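PDB 3OC9: UDP-N-acetylglucosamine pyrophosphorylase from Entamoeba histolytica, which probably catalyses the transfer of a uridylyl group from UTP to N-acetyl-alpha-D-glucosamine 1-phosphate, giving UDP-N-acetylglucosamine and diphosphate. Local coordinates for residues His126-Gly131 and Phe161-Asp166; Asn155-Leu160 and Phe311-Phe316; Asp353-Asn358 and Ser374-Ile379; Ala367-Ser372 and Ile398-Ile403. All coordinates share one frame; numbering follows the deposited sequence. Where two conformers were deposited one is given.

Contact 1 (His126-Gly131 and Phe161-Asp166). With EDO (1,2-ethanediol), chain C.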
# COMPACT_ATOMS: atom_id res chain seq x y z
N HIS A 126 2.25 -6.91 -14.84
CA HIS A 126 3.65 -6.62 -15.26
C HIS A 126 4.66 -6.64 -14.10
O HIS A 126 4.83 -5.61 -13.40
CB HIS A 126 3.73 -5.26 -15.99
CG HIS A 126 2.65 -5.03 -17.00
ND1 HIS A 126 2.78 -5.39 -18.33
CD2 HIS A 126 1.42 -4.46 -16.89
CE1 HIS A 126 1.68 -5.07 -18.98
NE2 HIS A 126 0.83 -4.49 -18.13
N CYS A 127 5.36 -7.76 -13.92
CA CYS A 127 6.43 -7.86 -12.89
C CYS A 127 7.74 -7.25 -13.42
O CYS A 127 8.14 -7.52 -14.57
CB CYS A 127 6.65 -9.34 -12.46
SG CYS A 127 5.27 -10.17 -11.60
N PHE A 128 8.38 -6.40 -12.60
CA PHE A 128 9.68 -5.75 -12.97
C PHE A 128 10.71 -5.73 -11.81
O PHE A 128 10.33 -5.58 -10.65
CB PHE A 128 9.46 -4.33 -13.52
CG PHE A 128 8.94 -3.33 -12.50
CD1 PHE A 128 7.58 -3.32 -12.10
CD2 PHE A 128 9.81 -2.37 -11.95
CE1 PHE A 128 7.11 -2.39 -11.14
CE2 PHE A 128 9.35 -1.43 -11.01
CZ PHE A 128 7.99 -1.43 -10.60
N PRO A 129 12.03 -5.87 -12.12
CA PRO A 129 13.00 -5.91 -11.01
C PRO A 129 13.60 -4.56 -10.60
O PRO A 129 13.82 -3.70 -11.46
CB PRO A 129 14.10 -6.85 -11.54
CG PRO A 129 14.08 -6.62 -13.06
CD PRO A 129 12.61 -6.35 -13.40
N GLN A 130 13.84 -4.38 -9.30
CA GLN A 130 14.65 -3.25 -8.77
C GLN A 130 16.10 -3.72 -8.53
O GLN A 130 16.38 -4.93 -8.51
CB GLN A 130 14.04 -2.66 -7.48
CG GLN A 130 14.09 -3.62 -6.26
CD GLN A 130 13.46 -3.07 -4.96
OE1 GLN A 130 12.56 -3.70 -4.37
NE2 GLN A 130 13.96 -1.93 -4.49
N GLY A 131 17.02 -2.77 -8.35
CA GLY A 131 18.43 -3.08 -8.04
C GLY A 131 18.64 -3.73 -6.67
O GLY A 131 17.82 -3.54 -5.77
N PHE A 161 11.47 4.65 -8.43
CA PHE A 161 11.38 5.64 -9.52
C PHE A 161 12.37 5.37 -10.68
O PHE A 161 11.95 5.37 -11.85
CB PHE A 161 11.44 7.09 -8.97
CG PHE A 161 10.41 7.35 -7.87
CD1 PHE A 161 9.03 7.42 -8.17
CD2 PHE A 161 10.83 7.53 -6.56
CE1 PHE A 161 8.09 7.66 -7.16
CE2 PHE A 161 9.88 7.77 -5.53
CZ PHE A 161 8.50 7.82 -5.84
N LYS A 162 13.64 5.07 -10.36
CA LYS A 162 14.63 4.68 -11.39
C LYS A 162 14.25 3.36 -12.09
O LYS A 162 14.39 3.22 -13.32
CB LYS A 162 16.04 4.60 -10.77
CG LYS A 162 17.17 4.28 -11.77
CD LYS A 162 17.31 5.35 -12.84
CE LYS A 162 18.60 5.14 -13.64
NZ LYS A 162 18.55 5.81 -14.98
N ALA A 163 13.73 2.40 -11.31
CA ALA A 163 13.29 1.11 -11.87
C ALA A 163 12.15 1.22 -12.89
O ALA A 163 12.14 0.47 -13.89
CB ALA A 163 12.91 0.12 -10.75
N LEU A 164 11.19 2.12 -12.66
CA LEU A 164 10.13 2.38 -13.65
C LEU A 164 10.70 2.90 -14.99
O LEU A 164 10.27 2.45 -16.07
CB LEU A 164 9.06 3.37 -13.11
CG LEU A 164 8.17 2.93 -11.93
CD1 LEU A 164 7.36 4.13 -11.44
CD2 LEU A 164 7.20 1.77 -12.27
N LYS A 165 11.66 3.82 -14.93
CA LYS A 165 12.30 4.33 -16.16
C LYS A 165 13.11 3.25 -16.90
O LYS A 165 12.92 3.03 -18.12
CB LYS A 165 13.18 5.56 -15.86
CG LYS A 165 13.82 6.16 -17.14
CD LYS A 165 14.75 7.35 -16.84
CE LYS A 165 15.58 7.70 -18.09
NZ LYS A 165 16.78 8.52 -17.75
N ASP A 166 13.98 2.55 -16.16
CA ASP A 166 14.92 1.56 -16.72
C ASP A 166 14.25 0.34 -17.37
O ASP A 166 14.79 -0.22 -18.33
CB ASP A 166 15.91 1.09 -15.63
CG ASP A 166 16.94 2.14 -15.25
OD1 ASP A 166 17.05 3.20 -15.92
OD2 ASP A 166 17.66 1.91 -14.24
C1 EDO C . 13.41 -2.60 -0.76
O1 EDO C . 12.25 -2.39 -1.59
C2 EDO C . 13.07 -3.24 0.59
O2 EDO C . 12.66 -2.24 1.54
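F128 reaches from strand 125-134 to the side of helix 160-166 and meets A163 and L164 there. Its CG sits between the backbone N and the carbonyl carbon (chi1 68°), and the far end of the ring does the touching. CE2 of F128 lies 3.9 Å from CB of A163, which comes to the ring edge near its plane, while CZ of F128 is 3.7 Å from CD2 of L164. The leucine points its CB away from the strand, yet its CD2 comes nearer and meets the ring obliquely. The phenyl ring is long enough to span from the strand to the helix side, and a small alanine lets the helix come near the backbone: P129 O stands 4.0 Å from CB of A163. The Q130 side chain extends away from the helix. Its NE2 is hydrogen-bonded to N155 OD1, and its OE1 accepts from O1 of a bound 1,2-ethanediol at 3.1 Å. This is apolar strand-to-helix packing within the alpha/beta core of a GT-A nucleotidyltransferase, the two axes making an angle of 113°. F128 also rests on F97 and M99 of the parallel neighbour strand 95-100, and I169 of helix 169-176 touches both F128 and L164.

Contact 2 (Asn155-Leu160 and Phe311-Phe316)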
# COMPACT_ATOMS: atom_id res chain seq x y z
N ASN A 155 17.60 -2.44 -2.95
CA ASN A 155 18.13 -1.10 -2.68
C ASN A 155 17.20 -0.14 -1.90
O ASN A 155 17.56 1.04 -1.71
CB ASN A 155 18.66 -0.43 -3.96
CG ASN A 155 17.57 -0.19 -5.02
OD1 ASN A 155 16.39 -0.46 -4.80
ND2 ASN A 155 17.98 0.29 -6.20
N GLY A 156 16.05 -0.63 -1.43
CA GLY A 156 15.06 0.18 -0.67
C GLY A 156 13.84 0.58 -1.51
O GLY A 156 13.90 0.54 -2.75
N HIS A 157 12.72 0.94 -0.86
CA HIS A 157 11.52 1.29 -1.66
C HIS A 157 11.67 2.56 -2.53
O HIS A 157 10.92 2.76 -3.49
CB HIS A 157 10.21 1.31 -0.84
CG HIS A 157 10.29 2.04 0.47
ND1 HIS A 157 10.92 3.26 0.62
CD2 HIS A 157 9.80 1.72 1.69
CE1 HIS A 157 10.81 3.67 1.87
NE2 HIS A 157 10.14 2.75 2.55
N GLY A 158 12.66 3.39 -2.20
CA GLY A 158 13.04 4.54 -3.04
C GLY A 158 13.57 4.15 -4.43
O GLY A 158 13.59 4.97 -5.34
N GLY A 159 14.00 2.90 -4.58
CA GLY A 159 14.43 2.39 -5.89
C GLY A 159 13.32 2.30 -6.95
O GLY A 159 13.61 2.06 -8.15
N LEU A 160 12.06 2.47 -6.52
CA LEU A 160 10.91 2.47 -7.44
C LEU A 160 11.08 3.39 -8.65
O LEU A 160 10.86 2.95 -9.80
CB LEU A 160 9.59 2.84 -6.69
CG LEU A 160 8.31 3.01 -7.53
CD1 LEU A 160 7.85 1.69 -8.18
CD2 LEU A 160 7.16 3.54 -6.65
N PHE A 311 14.82 5.85 0.26
CA PHE A 311 13.41 5.85 0.76
C PHE A 311 12.48 6.66 -0.18
O PHE A 311 12.81 7.78 -0.56
CB PHE A 311 13.33 6.49 2.18
CG PHE A 311 13.96 5.67 3.30
CD1 PHE A 311 14.36 4.34 3.13
CD2 PHE A 311 14.10 6.25 4.57
CE1 PHE A 311 14.92 3.60 4.19
CE2 PHE A 311 14.64 5.52 5.64
CZ PHE A 311 15.05 4.19 5.44
N PHE A 312 11.33 6.10 -0.58
CA PHE A 312 10.51 6.76 -1.61
C PHE A 312 10.00 8.13 -1.16
O PHE A 312 9.90 9.04 -1.98
CB PHE A 312 9.35 5.86 -2.14
CG PHE A 312 8.17 5.77 -1.22
CD1 PHE A 312 7.26 6.83 -1.10
CD2 PHE A 312 7.95 4.61 -0.47
CE1 PHE A 312 6.16 6.77 -0.21
CE2 PHE A 312 6.86 4.53 0.42
CZ PHE A 312 5.96 5.60 0.54
N PHE A 313 9.72 8.28 0.13
CA PHE A 313 9.14 9.55 0.64
C PHE A 313 10.11 10.73 0.66
O PHE A 313 9.69 11.90 0.80
CB PHE A 313 8.37 9.36 1.98
CG PHE A 313 9.15 8.61 3.04
CD1 PHE A 313 8.92 7.25 3.27
CD2 PHE A 313 10.11 9.27 3.82
CE1 PHE A 313 9.64 6.55 4.25
CE2 PHE A 313 10.84 8.58 4.82
CZ PHE A 313 10.60 7.21 5.03
N ASP A 314 11.41 10.47 0.48
CA ASP A 314 12.36 11.58 0.30
C ASP A 314 12.18 12.33 -1.03
O ASP A 314 12.81 13.37 -1.24
CB ASP A 314 13.84 11.13 0.47
CG ASP A 314 14.20 10.83 1.94
OD1 ASP A 314 13.69 11.52 2.86
OD2 ASP A 314 15.02 9.90 2.17
N VAL A 315 11.30 11.82 -1.91
CA VAL A 315 10.94 12.51 -3.17
C VAL A 315 9.88 13.62 -2.99
O VAL A 315 9.77 14.52 -3.84
CB VAL A 315 10.54 11.52 -4.32
CG1 VAL A 315 9.04 11.21 -4.32
CG2 VAL A 315 10.97 12.10 -5.69
N PHE A 316 9.16 13.60 -1.87
CA PHE A 316 8.05 14.57 -1.65
C PHE A 316 8.41 16.07 -1.83
O PHE A 316 7.61 16.82 -2.42
CB PHE A 316 7.32 14.35 -0.28
CG PHE A 316 6.51 13.04 -0.15
CD1 PHE A 316 6.37 12.11 -1.20
CD2 PHE A 316 5.89 12.76 1.08
CE1 PHE A 316 5.60 10.90 -1.00
CE2 PHE A 316 5.12 11.56 1.29
CZ PHE A 316 4.97 10.64 0.24
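An aromatic cluster built from H157, F311, F312 and F313 joins the glycine-rich turn before helix 160-166 to the start of a 3-10 segment, with the H157 imidazole at its centre. The backbone N of F312 donates to ND1 of H157 over 3.1 Å; the bond is nearly straight at 165°, although the donor is tilted 23° out of the imidazole plane. Histidine suits the place because one ring supplies both this acceptor and a flat surface for packing. That surface is used by F312, which turns its edge to one imidazole face in an edge-to-face pair, with CD2 of F312 3.4 Å from ND1 of H157. CG of F312 lies between its backbone N and carbonyl carbon (chi1 78°), which starts the ring off beside H157. At the imidazole edge, CE1 of H157 lies 3.6 Å from CA of F311, and the same CE1 meets CE1 of F313 obliquely at 3.9 Å. G158 brings the backbones together, its CA 3.4 Å from N of F312; a CB there would collide with N of F311. A 1,2-ethanediol molecule lies near the H157 side chain. Around the cluster, F312 packs on F161 of helix 160-166 and on N264 and Y266 of strand 263-267, while F313 touches V235 of strand 232-236.

Contact 3 (Asp353-Asn358 and Ser374-Ile379)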
# COMPACT_ATOMS: atom_id res chain seq x y z
N ASP A 353 -11.47 -6.43 12.20
CA ASP A 353 -11.66 -5.14 11.51
C ASP A 353 -12.48 -5.31 10.20
O ASP A 353 -13.40 -4.53 9.94
CB ASP A 353 -10.29 -4.47 11.23
CG ASP A 353 -9.62 -3.85 12.49
OD1 ASP A 353 -10.31 -3.53 13.47
OD2 ASP A 353 -8.38 -3.65 12.47
N TRP A 354 -12.16 -6.34 9.41
CA TRP A 354 -12.89 -6.60 8.14
C TRP A 354 -14.39 -6.94 8.40
O TRP A 354 -15.29 -6.42 7.72
CB TRP A 354 -12.17 -7.67 7.29
CG TRP A 354 -12.78 -7.97 5.90
CD1 TRP A 354 -13.17 -7.05 4.95
CD2 TRP A 354 -13.01 -9.26 5.33
NE1 TRP A 354 -13.66 -7.70 3.84
CE2 TRP A 354 -13.58 -9.05 4.04
CE3 TRP A 354 -12.82 -10.57 5.78
CZ2 TRP A 354 -13.94 -10.11 3.20
CZ3 TRP A 354 -13.19 -11.64 4.94
CH2 TRP A 354 -13.75 -11.39 3.66
N TYR A 355 -14.64 -7.77 9.42
CA TYR A 355 -16.01 -8.14 9.80
C TYR A 355 -16.85 -6.92 10.23
O TYR A 355 -18.01 -6.80 9.83
CB TYR A 355 -16.03 -9.23 10.89
CG TYR A 355 -15.55 -10.63 10.48
CD1 TYR A 355 -15.28 -10.94 9.14
CD2 TYR A 355 -15.39 -11.64 11.44
CE1 TYR A 355 -14.83 -12.23 8.76
CE2 TYR A 355 -14.95 -12.94 11.07
CZ TYR A 355 -14.68 -13.22 9.73
OH TYR A 355 -14.25 -14.50 9.36
N ARG A 356 -16.25 -6.01 11.01
CA ARG A 356 -16.97 -4.82 11.50
C ARG A 356 -17.30 -3.83 10.36
O ARG A 356 -18.40 -3.26 10.32
CB ARG A 356 -16.18 -4.12 12.63
CG ARG A 356 -16.18 -4.88 13.96
CD ARG A 356 -15.23 -4.24 14.99
NE ARG A 356 -15.15 -5.02 16.23
CZ ARG A 356 -14.47 -4.64 17.32
NH1 ARG A 356 -13.80 -3.49 17.35
NH2 ARG A 356 -14.47 -5.43 18.39
N LEU A 357 -16.34 -3.65 9.43
CA LEU A 357 -16.60 -2.85 8.22
C LEU A 357 -17.79 -3.40 7.39
O LEU A 357 -18.66 -2.62 6.93
CB LEU A 357 -15.33 -2.74 7.36
CG LEU A 357 -15.43 -1.91 6.07
CD1 LEU A 357 -15.88 -0.47 6.36
CD2 LEU A 357 -14.08 -1.94 5.29
N ASN A 358 -17.84 -4.71 7.20
CA ASN A 358 -18.87 -5.33 6.37
C ASN A 358 -20.29 -5.18 6.98
O ASN A 358 -21.27 -4.95 6.26
CB ASN A 358 -18.53 -6.82 6.09
CG ASN A 358 -17.31 -6.98 5.18
OD1 ASN A 358 -16.94 -6.07 4.44
ND2 ASN A 358 -16.69 -8.16 5.23
N SER A 374 -23.04 -14.69 16.57
CA SER A 374 -21.81 -14.85 15.77
C SER A 374 -21.32 -13.49 15.29
O SER A 374 -22.14 -12.60 15.05
CB SER A 374 -22.08 -15.75 14.55
OG SER A 374 -20.97 -15.78 13.66
N PRO A 375 -19.98 -13.31 15.16
CA PRO A 375 -19.48 -12.06 14.56
C PRO A 375 -19.15 -12.13 13.05
O PRO A 375 -18.77 -11.11 12.47
CB PRO A 375 -18.20 -11.81 15.36
CG PRO A 375 -17.66 -13.19 15.60
CD PRO A 375 -18.88 -14.11 15.73
N ILE A 376 -19.28 -13.31 12.44
CA ILE A 376 -18.82 -13.54 11.04
C ILE A 376 -19.66 -12.82 9.97
O ILE A 376 -20.87 -13.04 9.87
CB ILE A 376 -18.73 -15.06 10.72
CG1 ILE A 376 -17.82 -15.75 11.74
CG2 ILE A 376 -18.24 -15.31 9.26
CD1 ILE A 376 -17.87 -17.24 11.71
N CYS A 377 -19.01 -11.96 9.17
CA CYS A 377 -19.66 -11.27 8.04
C CYS A 377 -18.60 -11.11 6.94
O CYS A 377 -17.77 -10.20 7.04
CB CYS A 377 -20.20 -9.91 8.49
SG CYS A 377 -21.24 -8.96 7.31
N GLU A 378 -18.61 -12.00 5.95
CA GLU A 378 -17.62 -12.02 4.85
C GLU A 378 -18.27 -11.67 3.51
O GLU A 378 -19.13 -12.41 3.01
CB GLU A 378 -16.91 -13.38 4.72
CG GLU A 378 -16.22 -13.85 5.99
CD GLU A 378 -15.15 -14.94 5.76
OE1 GLU A 378 -14.94 -15.42 4.62
OE2 GLU A 378 -14.48 -15.29 6.76
N ILE A 379 -17.83 -10.55 2.93
CA ILE A 379 -18.34 -10.05 1.66
C ILE A 379 -17.20 -9.98 0.64
O ILE A 379 -16.25 -9.21 0.82
CB ILE A 379 -18.98 -8.63 1.83
CG1 ILE A 379 -20.14 -8.68 2.86
CG2 ILE A 379 -19.40 -8.07 0.45
CD1 ILE A 379 -20.88 -7.34 3.10
O HOH W 1 -15.31 -6.62 1.48
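Y355 and N358, a turn apart on helix 347-364, direct their polar ends at strand 377-379. The Y355 hydroxyl donates to OE2 of E378 over 2.7 Å, on the carboxylate's anti lone pair; OE2 also accepts from the backbone N of E63, so two donors grip this buried oxygen and may stabilise its charge. The other oxygen, OE1, takes a weak bond from the backbone N of I64. N358 ND2 donates to O of C377 at 2.9 Å and 176°, in its own amide plane but 31° out of the carbonyl plane. An asparagine suits this site: its short chain carries a donor to the strand and sets ND2 over one face of the W354 indole. W354 NE1 donates to a water 3.1 Å away, which in turn donates to I379 O and, weakly, to N358 OD1. Here a helix lies across a short strand at 79°, the strand pairing in parallel with 402-404. The Y355 ring packs against strand backbone as well as side chains: CA of I376 makes a CH-pi contact over one face, 4.1 Å from the centroid, while CE1 of Y355 rests 3.5 Å from CG of E378. Before the strand, S374 OG accepts from the backbone N of I376 in an ST turn.

Contact 4 (Ala367-Ser372 and Ile398-Ile403)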
# COMPACT_ATOMS: atom_id res chain seq x y z
N ALA A 367 -30.13 -2.51 5.51
CA ALA A 367 -30.39 -3.80 6.16
C ALA A 367 -30.39 -3.69 7.69
O ALA A 367 -29.85 -2.74 8.25
CB ALA A 367 -29.40 -4.85 5.71
N ILE A 368 -31.01 -4.67 8.35
CA ILE A 368 -30.97 -4.80 9.82
C ILE A 368 -30.09 -6.01 10.15
O ILE A 368 -30.33 -7.10 9.63
CB ILE A 368 -32.40 -4.97 10.44
CG1 ILE A 368 -33.27 -3.74 10.14
CG2 ILE A 368 -32.32 -5.21 11.95
CD1 ILE A 368 -33.96 -3.78 8.77
N VAL A 369 -29.08 -5.82 11.00
CA VAL A 369 -28.11 -6.89 11.29
C VAL A 369 -28.15 -7.33 12.75
O VAL A 369 -28.03 -6.51 13.67
CB VAL A 369 -26.64 -6.49 10.88
CG1 VAL A 369 -25.65 -7.62 11.17
CG2 VAL A 369 -26.58 -6.11 9.41
N ASP A 370 -28.29 -8.64 12.95
CA ASP A 370 -28.38 -9.27 14.27
C ASP A 370 -27.10 -10.09 14.53
O ASP A 370 -26.92 -11.15 13.94
CB ASP A 370 -29.64 -10.15 14.30
CG ASP A 370 -29.78 -10.96 15.59
OD1 ASP A 370 -28.89 -10.93 16.46
OD2 ASP A 370 -30.82 -11.64 15.73
N ASP A 371 -26.23 -9.58 15.41
CA ASP A 371 -24.93 -10.23 15.69
C ASP A 371 -24.83 -11.00 17.02
O ASP A 371 -23.73 -11.29 17.51
CB ASP A 371 -23.74 -9.25 15.50
CG ASP A 371 -23.71 -8.12 16.54
OD1 ASP A 371 -24.47 -8.17 17.53
OD2 ASP A 371 -22.91 -7.17 16.37
N SER A 372 -25.99 -11.34 17.60
CA SER A 372 -26.06 -11.93 18.94
C SER A 372 -25.40 -13.31 19.09
O SER A 372 -24.95 -13.66 20.19
CB SER A 372 -27.51 -11.98 19.43
OG SER A 372 -28.23 -12.98 18.72
N ILE A 398 -30.92 -9.70 8.61
CA ILE A 398 -29.83 -10.67 8.47
C ILE A 398 -29.28 -11.10 9.83
O ILE A 398 -28.91 -10.25 10.65
CB ILE A 398 -28.65 -10.08 7.62
CG1 ILE A 398 -29.14 -9.65 6.23
CG2 ILE A 398 -27.50 -11.08 7.54
CD1 ILE A 398 -28.14 -8.73 5.47
N GLN A 399 -29.21 -12.41 10.05
CA GLN A 399 -28.67 -12.99 11.29
C GLN A 399 -27.33 -13.68 11.03
O GLN A 399 -27.27 -14.71 10.35
CB GLN A 399 -29.68 -13.99 11.92
CG GLN A 399 -29.18 -14.70 13.18
CD GLN A 399 -30.24 -15.61 13.83
OE1 GLN A 399 -31.36 -15.18 14.11
NE2 GLN A 399 -29.87 -16.86 14.06
N LEU A 400 -26.24 -13.11 11.57
CA LEU A 400 -24.88 -13.63 11.37
C LEU A 400 -24.79 -15.06 11.90
O LEU A 400 -25.48 -15.39 12.88
CB LEU A 400 -23.82 -12.72 12.03
CG LEU A 400 -23.79 -11.25 11.61
CD1 LEU A 400 -22.58 -10.52 12.21
CD2 LEU A 400 -23.77 -11.14 10.08
N PRO A 401 -23.96 -15.92 11.27
CA PRO A 401 -23.00 -15.71 10.16
C PRO A 401 -23.62 -15.40 8.79
O PRO A 401 -24.65 -15.98 8.42
CB PRO A 401 -22.23 -17.03 10.09
CG PRO A 401 -22.54 -17.75 11.38
CD PRO A 401 -23.93 -17.32 11.74
N PHE A 402 -22.95 -14.50 8.05
CA PHE A 402 -23.34 -14.11 6.68
C PHE A 402 -22.11 -14.23 5.78
O PHE A 402 -21.04 -13.71 6.13
CB PHE A 402 -23.89 -12.68 6.69
CG PHE A 402 -24.29 -12.14 5.33
CD1 PHE A 402 -25.53 -12.47 4.77
CD2 PHE A 402 -23.46 -11.27 4.64
CE1 PHE A 402 -25.92 -11.95 3.52
CE2 PHE A 402 -23.83 -10.75 3.40
CZ PHE A 402 -25.07 -11.10 2.83
N ILE A 403 -22.25 -14.94 4.66
CA ILE A 403 -21.16 -15.15 3.69
C ILE A 403 -21.66 -14.92 2.25
O ILE A 403 -22.54 -15.64 1.76
CB ILE A 403 -20.51 -16.57 3.82
CG1 ILE A 403 -19.81 -16.72 5.17
CG2 ILE A 403 -19.53 -16.85 2.66
CD1 ILE A 403 -19.22 -18.10 5.44
O HOH W 2 -25.91 -13.56 15.06
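Three backbone hydrogen bonds tie I368 and D370 to I398 and L400. I398 N donates to I368 O over 2.9 Å at 178°, and D370 N donates to I398 O, also at 2.9 Å. The last of the three, from L400 N to D370 O, is longer at 3.1 Å and more bent, its donor tilted from the carbonyl plane. D370 O takes a second donor, a water that also donates to L400 O and so bridges the two segments where the strands end. D370 has another task. Its CG lies anti to the backbone N (chi1 175°), beside the carbonyl carbon, and OD1 accepts from both N and OG of S372. The bond from S372 N, 3.1 Å to D370 OD1, makes an Asx turn, for which the short aspartate chain is well fitted. The pairing as a whole is a two-stranded parallel sheet, 368-370 beside 397-399, with V369 opposite I398 and D370 opposite Q399. D370 and Q399 share one face, their side chains lying side by side and pointing the same way, polar groups fitting a partly exposed to exposed surface. V369 and I398 occupy the other face, where both pack on L362 of helix 347-364; beta-branched apolar side chains suit this strand face, which the helix covers. CB of A367 meets CD1 of I398 at 4.1 Å. Beyond the paired residues, L400 brings CG to 4.1 Å from CG1 of V369 and CD1 to 3.7 Å from CB of D371, and also touches I359 of the helix.

In the fold
Contacts 1 and 2 lie together on one side of the chain's centre, contacts 3 and 4 on the opposite side, about 35 Å away between the centres of contacts 2 and 3. Contacts 1 and 3 are buried, contact 2 is at the surface and contact 4 partly buried. Contacts 1 and 2 meet through F161 against V315 and through Q130 with N155. Helix 347-364 supplies one side of contact 3 and packs against the sheet of contact 4, and the two join where F402 pairs with I376 and E378. The chemistry differs: contact 1 is apolar, contact 2 aromatic around one histidine, contact 3 side-chain polar bonding and contact 4 mainly backbone pairing.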